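Local atomic coordinates of mitochondrial edited mRNA stability factor 1 (Trypanosoma brucei, PDB entry 6NL1), a protein that probably acts as a Nudix-type enzyme that processes the 5' ends of mitochondrial mRNAs and helps keep edited transcripts stable. Residues 203-208 against 293-298; 214-219 against 345-350; 220-225 against 236-241. All coordinates share one frame; numbering follows the deposited sequence.

Contact 1 of 3, residues 203-208 against 293-298. With SO4 (sulfate ion), chain D.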
loop_
_atom_site.group_PDB
_atom_site.type_symbol
_atom_site.label_atom_id
_atom_site.label_comp_id
_atom_site.label_asym_id
_atom_site.label_seq_id
_atom_site.Cartn_x
_atom_site.Cartn_y
_atom_site.Cartn_z
ATOM N N LEU A 203 1.391 3.936 -10.730
ATOM C CA LEU A 203 1.800 4.488 -12.008
ATOM C C LEU A 203 0.852 3.926 -13.048
ATOM O O LEU A 203 1.012 2.795 -13.496
ATOM C CB LEU A 203 3.262 4.136 -12.342
ATOM C CG LEU A 203 4.012 5.190 -13.172
ATOM C CD1 LEU A 203 5.467 4.785 -13.461
ATOM C CD2 LEU A 203 3.274 5.489 -14.469
ATOM N N GLY A 204 -0.150 4.721 -13.405
ATOM C CA GLY A 204 -1.122 4.332 -14.403
ATOM C C GLY A 204 -0.545 4.345 -15.812
ATOM O O GLY A 204 -0.535 5.373 -16.502
ATOM N N ILE A 205 -0.054 3.188 -16.231
ATOM C CA ILE A 205 0.369 2.974 -17.601
ATOM C C ILE A 205 -0.872 2.828 -18.466
ATOM O O ILE A 205 -1.788 2.081 -18.115
ATOM C CB ILE A 205 1.224 1.697 -17.693
ATOM C CG1 ILE A 205 2.583 1.939 -17.040
ATOM C CG2 ILE A 205 1.433 1.300 -19.126
ATOM C CD1 ILE A 205 3.469 2.884 -17.830
ATOM N N PHE A 206 -0.921 3.560 -19.576
ATOM C CA PHE A 206 -2.080 3.485 -20.465
ATOM C C PHE A 206 -1.661 3.446 -21.932
ATOM O O PHE A 206 -0.575 3.893 -22.300
ATOM C CB PHE A 206 -3.074 4.640 -20.211
ATOM C CG PHE A 206 -2.588 5.999 -20.700
ATOM C CD1 PHE A 206 -1.869 6.847 -19.858
ATOM C CD2 PHE A 206 -2.854 6.426 -21.997
ATOM C CE1 PHE A 206 -1.422 8.098 -20.301
ATOM C CE2 PHE A 206 -2.416 7.676 -22.448
ATOM C CZ PHE A 206 -1.693 8.508 -21.604
ATOM N N ARG A 207 -2.519 2.882 -22.769
ATOM C CA ARG A 207 -2.293 2.932 -24.206
ATOM C C ARG A 207 -3.530 3.530 -24.869
ATOM O O ARG A 207 -4.639 3.451 -24.333
ATOM C CB ARG A 207 -1.994 1.535 -24.767
ATOM C CG ARG A 207 -3.181 0.567 -24.702
ATOM C CD ARG A 207 -2.850 -0.767 -25.365
ATOM N NE ARG A 207 -3.978 -1.693 -25.304
ATOM C CZ ARG A 207 -3.954 -2.929 -25.794
ATOM N NH1 ARG A 207 -2.860 -3.394 -26.385
ATOM N NH2 ARG A 207 -5.026 -3.704 -25.695
ATOM N N ARG A 208 -3.335 4.136 -26.030
ATOM C CA ARG A 208 -4.451 4.695 -26.787
ATOM C C ARG A 208 -4.843 3.750 -27.915
ATOM O O ARG A 208 -3.990 3.227 -28.625
ATOM C CB ARG A 208 -4.066 6.053 -27.367
ATOM C CG ARG A 208 -3.629 7.071 -26.325
ATOM C CD ARG A 208 -3.462 8.460 -26.947
ATOM N NE ARG A 208 -2.933 9.421 -25.984
ATOM C CZ ARG A 208 -3.675 10.102 -25.113
ATOM N NH1 ARG A 208 -4.999 9.943 -25.074
ATOM N NH2 ARG A 208 -3.090 10.945 -24.274
ATOM N N PHE A 293 0.202 8.654 -10.880
ATOM C CA PHE A 293 0.974 9.126 -12.024
ATOM C C PHE A 293 0.343 8.501 -13.256
ATOM O O PHE A 293 -0.315 7.463 -13.147
ATOM C CB PHE A 293 2.433 8.660 -11.913
ATOM C CG PHE A 293 3.142 9.172 -10.688
ATOM C CD1 PHE A 293 3.963 10.295 -10.765
ATOM C CD2 PHE A 293 2.975 8.538 -9.454
ATOM C CE1 PHE A 293 4.620 10.777 -9.636
ATOM C CE2 PHE A 293 3.621 9.010 -8.323
ATOM C CZ PHE A 293 4.444 10.134 -8.409
ATOM N N VAL A 294 0.527 9.118 -14.419
ATOM C CA VAL A 294 0.158 8.469 -15.674
ATOM C C VAL A 294 1.334 8.472 -16.629
ATOM O O VAL A 294 2.188 9.361 -16.577
ATOM C CB VAL A 294 -1.039 9.146 -16.381
ATOM C CG1 VAL A 294 -2.292 9.082 -15.511
ATOM C CG2 VAL A 294 -0.692 10.584 -16.790
ATOM N N ALA A 295 1.376 7.472 -17.503
ATOM C CA ALA A 295 2.361 7.449 -18.577
ATOM C C ALA A 295 1.816 6.636 -19.737
ATOM O O ALA A 295 1.250 5.552 -19.544
ATOM C CB ALA A 295 3.682 6.867 -18.094
ATOM N N GLU A 296 1.980 7.163 -20.944
ATOM C CA GLU A 296 1.554 6.447 -22.131
ATOM C C GLU A 296 2.667 5.524 -22.603
ATOM O O GLU A 296 3.838 5.899 -22.593
ATOM C CB GLU A 296 1.163 7.415 -23.252
ATOM C CG GLU A 296 0.741 6.683 -24.518
ATOM C CD GLU A 296 0.176 7.587 -25.598
ATOM O OE1 GLU A 296 0.049 8.814 -25.382
ATOM O OE2 GLU A 296 -0.145 7.050 -26.676
ATOM N N VAL A 297 2.295 4.311 -22.994
ATOM C CA VAL A 297 3.208 3.407 -23.683
ATOM C C VAL A 297 2.629 3.032 -25.053
ATOM O O VAL A 297 1.423 3.180 -25.291
ATOM C CB VAL A 297 3.477 2.129 -22.858
ATOM C CG1 VAL A 297 4.152 2.488 -21.551
ATOM C CG2 VAL A 297 2.178 1.356 -22.610
ATOM N N PRO A 298 3.486 2.568 -25.974
ATOM C CA PRO A 298 2.911 2.147 -27.258
ATOM C C PRO A 298 1.985 0.945 -27.056
ATOM O O PRO A 298 2.195 0.144 -26.142
ATOM C CB PRO A 298 4.142 1.795 -28.113
ATOM C CG PRO A 298 5.297 1.724 -27.181
ATOM C CD PRO A 298 4.960 2.551 -25.974
HETATM S S SO4 D . -3.753 -6.967 -27.304
HETATM O O1 SO4 D . -3.656 -8.130 -28.185
HETATM O O2 SO4 D . -3.499 -7.377 -25.917
HETATM O O3 SO4 D . -2.761 -5.977 -27.717
HETATM O O4 SO4 D . -5.092 -6.395 -27.429
HETATM O O HOH W 1 -0.601 4.450 -26.849
HETATM O O HOH W 2 0.105 11.138 -23.669
#
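G204 and F206 make the backbone bonds that pair strand 203-207 with strand 293-296. G204 N donates to F293 O at 2.8 Å, and G204 O accepts from A295 N. F206 N bonds A295 O, and F206 O takes the N-H of V297. This is a regular parallel ladder.

Apolar packing fills the face of L203, I205 and A295. A295 CB meets L203 CD2 at 3.9 Å and I205 CD1 at 4.0 Å. I205 CG2 reaches V297 CG2 at 3.6 Å, and these two side chains cross at about a right angle. On the other face, with CG between the backbone N and the carbonyl carbon (chi1 72°), the F206 ring leans toward the other strand. E296 CB lies over one face of the ring in a CH-pi contact, 3.9 Å from its centroid. V294 CB sits at the ring edge.

Charged groups meet at the solvent-facing end. R208 NE forms a salt bridge with E296 OE1 at 3.1 Å, approaching from above the carboxylate plane. One water joins E296 OE2 to R208 N and V297 O. R207 grips a sulfate, probably from the crystallisation liquor, through NH1 and NH2, and NH2 also pairs with E216.

Helix 250-262 covers L203, I205 and F293. This is the parallel strand pair of a mixed Nudix sheet, just after R202 and Y292, which bind GDP in another structure but not here.

Contact 2 of 3, residues 214-219 against 345-350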
loop_
_atom_site.group_PDB
_atom_site.type_symbol
_atom_site.label_atom_id
_atom_site.label_comp_id
_atom_site.label_asym_id
_atom_site.label_seq_id
_atom_site.Cartn_x
_atom_site.Cartn_y
_atom_site.Cartn_z
ATOM N N GLU A 214 -11.374 7.053 -25.095
ATOM C CA GLU A 214 -11.049 6.507 -23.776
ATOM C C GLU A 214 -9.816 5.613 -23.884
ATOM O O GLU A 214 -9.711 4.804 -24.803
ATOM C CB GLU A 214 -12.215 5.709 -23.191
ATOM C CG GLU A 214 -11.961 5.276 -21.749
ATOM C CD GLU A 214 -13.053 4.390 -21.189
ATOM O OE1 GLU A 214 -13.960 3.981 -21.949
ATOM O OE2 GLU A 214 -12.993 4.092 -19.981
ATOM N N VAL A 215 -8.874 5.762 -22.959
ATOM C CA VAL A 215 -7.665 4.940 -23.000
ATOM C C VAL A 215 -7.866 3.648 -22.205
ATOM O O VAL A 215 -8.817 3.541 -21.426
ATOM C CB VAL A 215 -6.436 5.709 -22.461
ATOM C CG1 VAL A 215 -6.288 7.058 -23.183
ATOM C CG2 VAL A 215 -6.566 5.924 -20.970
ATOM N N GLU A 216 -6.982 2.672 -22.426
ATOM C CA GLU A 216 -6.950 1.426 -21.651
ATOM C C GLU A 216 -5.818 1.456 -20.624
ATOM O O GLU A 216 -4.708 1.905 -20.917
ATOM C CB GLU A 216 -6.759 0.205 -22.568
ATOM C CG GLU A 216 -7.897 -0.047 -23.546
ATOM C CD GLU A 216 -7.772 -1.367 -24.306
ATOM O OE1 GLU A 216 -6.643 -1.779 -24.671
ATOM O OE2 GLU A 216 -8.822 -1.994 -24.550
ATOM N N TRP A 217 -6.105 0.960 -19.426
ATOM C CA TRP A 217 -5.145 0.960 -18.327
ATOM C C TRP A 217 -4.624 -0.454 -18.084
ATOM O O TRP A 217 -5.394 -1.421 -18.075
ATOM C CB TRP A 217 -5.805 1.492 -17.042
ATOM C CG TRP A 217 -6.367 2.864 -17.190
ATOM C CD1 TRP A 217 -7.659 3.195 -17.479
ATOM C CD2 TRP A 217 -5.646 4.102 -17.083
ATOM N NE1 TRP A 217 -7.789 4.570 -17.555
ATOM C CE2 TRP A 217 -6.568 5.147 -17.314
ATOM C CE3 TRP A 217 -4.307 4.428 -16.809
ATOM C CZ2 TRP A 217 -6.198 6.497 -17.285
ATOM C CZ3 TRP A 217 -3.938 5.772 -16.779
ATOM C CH2 TRP A 217 -4.885 6.790 -17.021
ATOM N N LEU A 218 -3.318 -0.572 -17.884
ATOM C CA LEU A 218 -2.723 -1.848 -17.502
ATOM C C LEU A 218 -3.081 -2.174 -16.053
ATOM O O LEU A 218 -2.859 -1.365 -15.159
ATOM C CB LEU A 218 -1.206 -1.783 -17.651
ATOM C CG LEU A 218 -0.465 -3.113 -17.554
ATOM C CD1 LEU A 218 -0.865 -3.996 -18.721
ATOM C CD2 LEU A 218 1.041 -2.889 -17.541
ATOM N N MET A 219 -3.633 -3.360 -15.819
ATOM C CA MET A 219 -4.022 -3.750 -14.472
ATOM C C MET A 219 -3.523 -5.146 -14.076
ATOM O O MET A 219 -3.318 -6.004 -14.933
ATOM C CB MET A 219 -5.542 -3.678 -14.341
ATOM C CG MET A 219 -6.086 -2.297 -14.703
ATOM S SD MET A 219 -7.695 -1.987 -13.993
ATOM C CE MET A 219 -8.531 -3.508 -14.373
ATOM N N TRP A 345 -5.180 -5.232 -20.191
ATOM C CA TRP A 345 -5.534 -3.872 -20.600
ATOM C C TRP A 345 -7.029 -3.683 -20.412
ATOM O O TRP A 345 -7.829 -4.397 -21.016
ATOM C CB TRP A 345 -5.181 -3.613 -22.067
ATOM C CG TRP A 345 -3.712 -3.554 -22.337
ATOM C CD1 TRP A 345 -2.947 -4.509 -22.958
ATOM C CD2 TRP A 345 -2.822 -2.489 -21.989
ATOM N NE1 TRP A 345 -1.639 -4.096 -23.021
ATOM C CE2 TRP A 345 -1.534 -2.861 -22.433
ATOM C CE3 TRP A 345 -2.988 -1.257 -21.346
ATOM C CZ2 TRP A 345 -0.421 -2.045 -22.257
ATOM C CZ3 TRP A 345 -1.880 -0.446 -21.171
ATOM C CH2 TRP A 345 -0.612 -0.843 -21.626
ATOM N N MET A 346 -7.410 -2.720 -19.582
ATOM C CA MET A 346 -8.820 -2.535 -19.253
ATOM C C MET A 346 -9.256 -1.083 -19.273
ATOM O O MET A 346 -8.510 -0.200 -18.857
ATOM C CB MET A 346 -9.111 -3.131 -17.874
ATOM C CG MET A 346 -8.914 -4.656 -17.807
ATOM S SD MET A 346 -9.613 -5.437 -16.330
ATOM C CE MET A 346 -9.598 -7.158 -16.822
ATOM N N LYS A 347 -10.480 -0.852 -19.745
ATOM C CA LYS A 347 -11.097 0.464 -19.713
ATOM C C LYS A 347 -11.828 0.681 -18.403
ATOM O O LYS A 347 -12.529 -0.204 -17.925
ATOM C CB LYS A 347 -12.109 0.619 -20.851
ATOM C CG LYS A 347 -11.499 0.733 -22.229
ATOM C CD LYS A 347 -12.577 1.006 -23.256
ATOM C CE LYS A 347 -11.979 1.291 -24.624
ATOM N NZ LYS A 347 -13.053 1.545 -25.620
ATOM N N ALA A 348 -11.691 1.874 -17.838
ATOM C CA ALA A 348 -12.475 2.225 -16.665
ATOM C C ALA A 348 -13.977 2.055 -16.911
ATOM O O ALA A 348 -14.702 1.593 -16.031
ATOM C CB ALA A 348 -12.164 3.630 -16.224
ATOM N N SER A 349 -14.449 2.427 -18.100
ATOM C CA SER A 349 -15.875 2.298 -18.402
ATOM C C SER A 349 -16.323 0.832 -18.353
ATOM O O SER A 349 -17.444 0.520 -17.966
ATOM C CB SER A 349 -16.212 2.893 -19.767
ATOM O OG SER A 349 -15.601 2.145 -20.808
ATOM N N MET A 350 -15.442 -0.065 -18.761
ATOM C CA MET A 350 -15.766 -1.476 -18.732
ATOM C C MET A 350 -15.848 -1.948 -17.284
ATOM O O MET A 350 -16.743 -2.702 -16.913
ATOM C CB MET A 350 -14.719 -2.271 -19.493
ATOM C CG MET A 350 -15.266 -3.564 -20.063
ATOM S SD MET A 350 -14.257 -4.941 -19.554
ATOM C CE MET A 350 -14.248 -4.643 -17.807
HETATM O O HOH W 3 -10.260 4.086 -19.226
HETATM O O HOH W 4 -9.634 -4.039 -22.963
#
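L218 lies across one face of the W345 indole. Its CG is anti to the backbone N (chi1 -168°), and from there L218 CD1 reaches over the middle of the six-membered ring, 4.0 Å from the centroid, in a CH-pi contact. L218 CB touches W345 CZ3 at 3.8 Å.

E216 approaches W345 differently. Its carboxylate plane is within 6° of parallel to the indole plane, yet the contact is with the stem: E216 OE1 is 3.5 Å from W345 CB. The main polar partner of OE1 is R207, whose guanidinium also makes a cation-pi contact with W345. A water links E216 OE2 to W345 O. On the K347 side, E216 CG packs against K347 CG at 3.9 Å.

E214 extends beyond CG and presents both carboxylate oxygens to S349. OE1 accepts from S349 OG at 2.7 Å, and OE2 accepts from S349 N at 2.9 Å. Each uses its syn lone pair. K347 is the N-cap residue, so E214 binds an N-H of the first helical turn. The helix end would probably favour the charged form of E214. Another water joins E214 OE2 to V215 O and A348 N.

Two backbone bonds complete the join. W217 N bonds M346 O at 2.7 Å and nearly straight (174°), and M346 N returns to W217 O. W217 packs edge-to-face with F206, while M346 turns to W333 and I351.

The whole is a short antiparallel pairing in the Nudix-domain sheet, followed at once by a helix whose first turn is hydrogen-bonded, through S349, to E214 of segment 214-219.

Contact 3 of 3, residues 220-225 against 236-241; sequences LRRINR and SLKLPG. With SO4 (sulfate ion), chain B.
R222 and S236 face each other as an antiparallel hydrogen-bonded pair, R222 N to S236 O and S236 N to R222 O, both 2.8 Å. The R222 side chain starts with CB against K238 CD at 3.9 Å. The chain bends at chi3, and NE then bonds N224 OD1 at 2.7 Å, in the plane of that carbonyl. At the tip, NH1 touches K238 CE at 3.6 Å, and K238 CD lies over one face of the guanidinium. NH2 gives a weak bond to S236 OG at 3.0 Å. N224 ND2 donates more directly to the same oxygen, at 2.8 Å and 165°. The hydroxyl oxygen of S236 is thus met by two donors.

K238 NZ stays 4.8 Å from R222 NH1. It bonds L239 O and G241 O and makes a salt bridge with E261, which probably eases the like charges. A sulfate, probably from the crystallisation liquor, is hydrogen-bonded to L239 N and to the Y292 hydroxyl.

The hairpin of strands 216-223 and 235-238 lies between two helices. L220 and P240 pack on helix 250-262, while R221 and L237 meet helix 328-336, where R221 pairs with D330.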
loop_
_atom_site.group_PDB
_atom_site.type_symbol
_atom_site.label_atom_id
_atom_site.label_comp_id
_atom_site.label_asym_id
_atom_site.label_seq_id
_atom_site.Cartn_x
_atom_site.Cartn_y
_atom_site.Cartn_z
ATOM N N LEU A 220 -3.332 -5.351 -12.772
ATOM C CA LEU A 220 -2.938 -6.642 -12.219
ATOM C C LEU A 220 -3.901 -6.998 -11.101
ATOM O O LEU A 220 -4.641 -6.146 -10.619
ATOM C CB LEU A 220 -1.535 -6.581 -11.600
ATOM C CG LEU A 220 -0.314 -6.199 -12.433
ATOM C CD1 LEU A 220 -0.014 -4.723 -12.260
ATOM C CD2 LEU A 220 0.895 -7.048 -12.012
ATOM N N ARG A 221 -3.869 -8.256 -10.672
ATOM C CA ARG A 221 -4.641 -8.677 -9.511
ATOM C C ARG A 221 -3.711 -9.300 -8.481
ATOM O O ARG A 221 -3.161 -10.374 -8.697
ATOM C CB ARG A 221 -5.742 -9.650 -9.928
ATOM C CG ARG A 221 -6.780 -9.004 -10.866
ATOM C CD ARG A 221 -7.927 -9.946 -11.171
ATOM N NE ARG A 221 -8.816 -10.126 -10.022
ATOM C CZ ARG A 221 -9.724 -11.095 -9.957
ATOM N NH1 ARG A 221 -9.854 -11.950 -10.968
ATOM N NH2 ARG A 221 -10.503 -11.213 -8.896
ATOM N N ARG A 222 -3.523 -8.601 -7.370
ATOM C CA ARG A 222 -2.605 -9.036 -6.339
ATOM C C ARG A 222 -3.336 -9.888 -5.309
ATOM O O ARG A 222 -4.389 -9.504 -4.798
ATOM C CB ARG A 222 -1.970 -7.823 -5.654
ATOM C CG ARG A 222 -0.883 -8.159 -4.617
ATOM C CD ARG A 222 -0.535 -6.916 -3.800
ATOM N NE ARG A 222 -1.717 -6.412 -3.098
ATOM C CZ ARG A 222 -1.947 -5.131 -2.811
ATOM N NH1 ARG A 222 -1.076 -4.187 -3.161
ATOM N NH2 ARG A 222 -3.060 -4.790 -2.173
ATOM N N ILE A 223 -2.762 -11.039 -4.998
ATOM C CA ILE A 223 -3.324 -11.930 -3.996
ATOM C C ILE A 223 -2.787 -11.480 -2.652
ATOM O O ILE A 223 -1.581 -11.403 -2.456
ATOM C CB ILE A 223 -2.918 -13.381 -4.281
ATOM C CG1 ILE A 223 -3.384 -13.778 -5.688
ATOM C CG2 ILE A 223 -3.458 -14.341 -3.185
ATOM C CD1 ILE A 223 -2.818 -15.120 -6.180
ATOM N N ASN A 224 -3.685 -11.149 -1.737
ATOM C CA ASN A 224 -3.270 -10.604 -0.454
ATOM C C ASN A 224 -3.101 -11.697 0.608
ATOM O O ASN A 224 -3.645 -12.785 0.475
ATOM C CB ASN A 224 -4.247 -9.512 -0.021
ATOM C CG ASN A 224 -4.294 -8.357 -1.016
ATOM O OD1 ASN A 224 -3.264 -7.765 -1.320
ATOM N ND2 ASN A 224 -5.488 -8.048 -1.545
ATOM N N ARG A 225 -2.318 -11.405 1.640
ATOM C CA ARG A 225 -2.028 -12.369 2.705
ATOM C C ARG A 225 -3.228 -12.588 3.610
ATOM O O ARG A 225 -4.119 -11.740 3.681
ATOM C CB ARG A 225 -0.832 -11.890 3.526
ATOM C CG ARG A 225 0.505 -12.333 2.960
ATOM C CD ARG A 225 1.652 -11.499 3.507
ATOM N NE ARG A 225 1.751 -10.213 2.824
ATOM C CZ ARG A 225 2.696 -9.307 3.065
ATOM N NH1 ARG A 225 3.629 -9.544 3.980
ATOM N NH2 ARG A 225 2.708 -8.164 2.391
ATOM N N SER A 236 -6.648 -7.868 -4.828
ATOM C CA SER A 236 -6.752 -6.455 -5.216
ATOM C C SER A 236 -6.533 -6.270 -6.716
ATOM O O SER A 236 -5.460 -6.588 -7.235
ATOM C CB SER A 236 -5.709 -5.607 -4.464
ATOM O OG SER A 236 -5.819 -5.742 -3.054
ATOM N N LEU A 237 -7.549 -5.763 -7.407
ATOM C CA LEU A 237 -7.400 -5.319 -8.787
ATOM C C LEU A 237 -6.762 -3.942 -8.724
ATOM O O LEU A 237 -7.286 -3.054 -8.068
ATOM C CB LEU A 237 -8.766 -5.231 -9.475
ATOM C CG LEU A 237 -8.803 -4.636 -10.885
ATOM C CD1 LEU A 237 -8.151 -5.589 -11.881
ATOM C CD2 LEU A 237 -10.252 -4.329 -11.299
ATOM N N LYS A 238 -5.626 -3.758 -9.387
ATOM C CA LYS A 238 -4.867 -2.534 -9.190
ATOM C C LYS A 238 -4.132 -2.085 -10.445
ATOM O O LYS A 238 -3.786 -2.894 -11.292
ATOM C CB LYS A 238 -3.858 -2.727 -8.046
ATOM C CG LYS A 238 -2.807 -3.821 -8.331
ATOM C CD LYS A 238 -1.954 -4.187 -7.095
ATOM C CE LYS A 238 -1.170 -3.010 -6.511
ATOM N NZ LYS A 238 -0.218 -2.383 -7.490
ATOM N N LEU A 239 -3.913 -0.776 -10.548
ATOM C CA LEU A 239 -2.861 -0.222 -11.389
ATOM C C LEU A 239 -1.507 -0.680 -10.815
ATOM O O LEU A 239 -1.415 -1.046 -9.643
ATOM C CB LEU A 239 -2.942 1.317 -11.400
ATOM C CG LEU A 239 -4.278 1.951 -11.817
ATOM C CD1 LEU A 239 -4.234 3.495 -11.784
ATOM C CD2 LEU A 239 -4.683 1.467 -13.197
ATOM N N PRO A 240 -0.458 -0.686 -11.645
ATOM C CA PRO A 240 0.877 -1.043 -11.146
ATOM C C PRO A 240 1.344 -0.041 -10.105
ATOM O O PRO A 240 0.926 1.112 -10.142
ATOM C CB PRO A 240 1.768 -0.920 -12.389
ATOM C CG PRO A 240 0.825 -1.044 -13.565
ATOM C CD PRO A 240 -0.471 -0.434 -13.100
ATOM N N GLY A 241 2.213 -0.467 -9.196
ATOM C CA GLY A 241 2.800 0.456 -8.248
ATOM C C GLY A 241 2.683 -0.058 -6.836
ATOM O O GLY A 241 1.726 -0.744 -6.502
HETATM S S SO4 B . -5.590 1.525 -7.508
HETATM O O1 SO4 B . -4.512 0.748 -8.103
HETATM O O2 SO4 B . -5.415 1.472 -6.058
HETATM O O3 SO4 B . -5.585 2.909 -7.965
HETATM O O4 SO4 B . -6.875 0.941 -7.885
#

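From the N terminus the chain first builds a separate antiparallel sheet, strands 84-86 to 171-178, and then reaches strand 200-207, the first segment of contact 1. Strand 216-223 follows and serves both contact 2 and contact 3. Contact 3 closes first, as a hairpin with a long connection to strand 235-238. Contact 1 closes next, when strand 290-296 returns beside 200-207 after helix 250-262. Contact 2 closes last, at 345-350. Contact 3 therefore lies within the spans of both others, while contacts 1 and 2 cross. Contacts 1 and 2 touch, their centres about 10 Å apart. The three join hairpin 216-223/235-238, strands 200-207 and 290-296, and the last modelled strand and helix, 343-346 and 348-354.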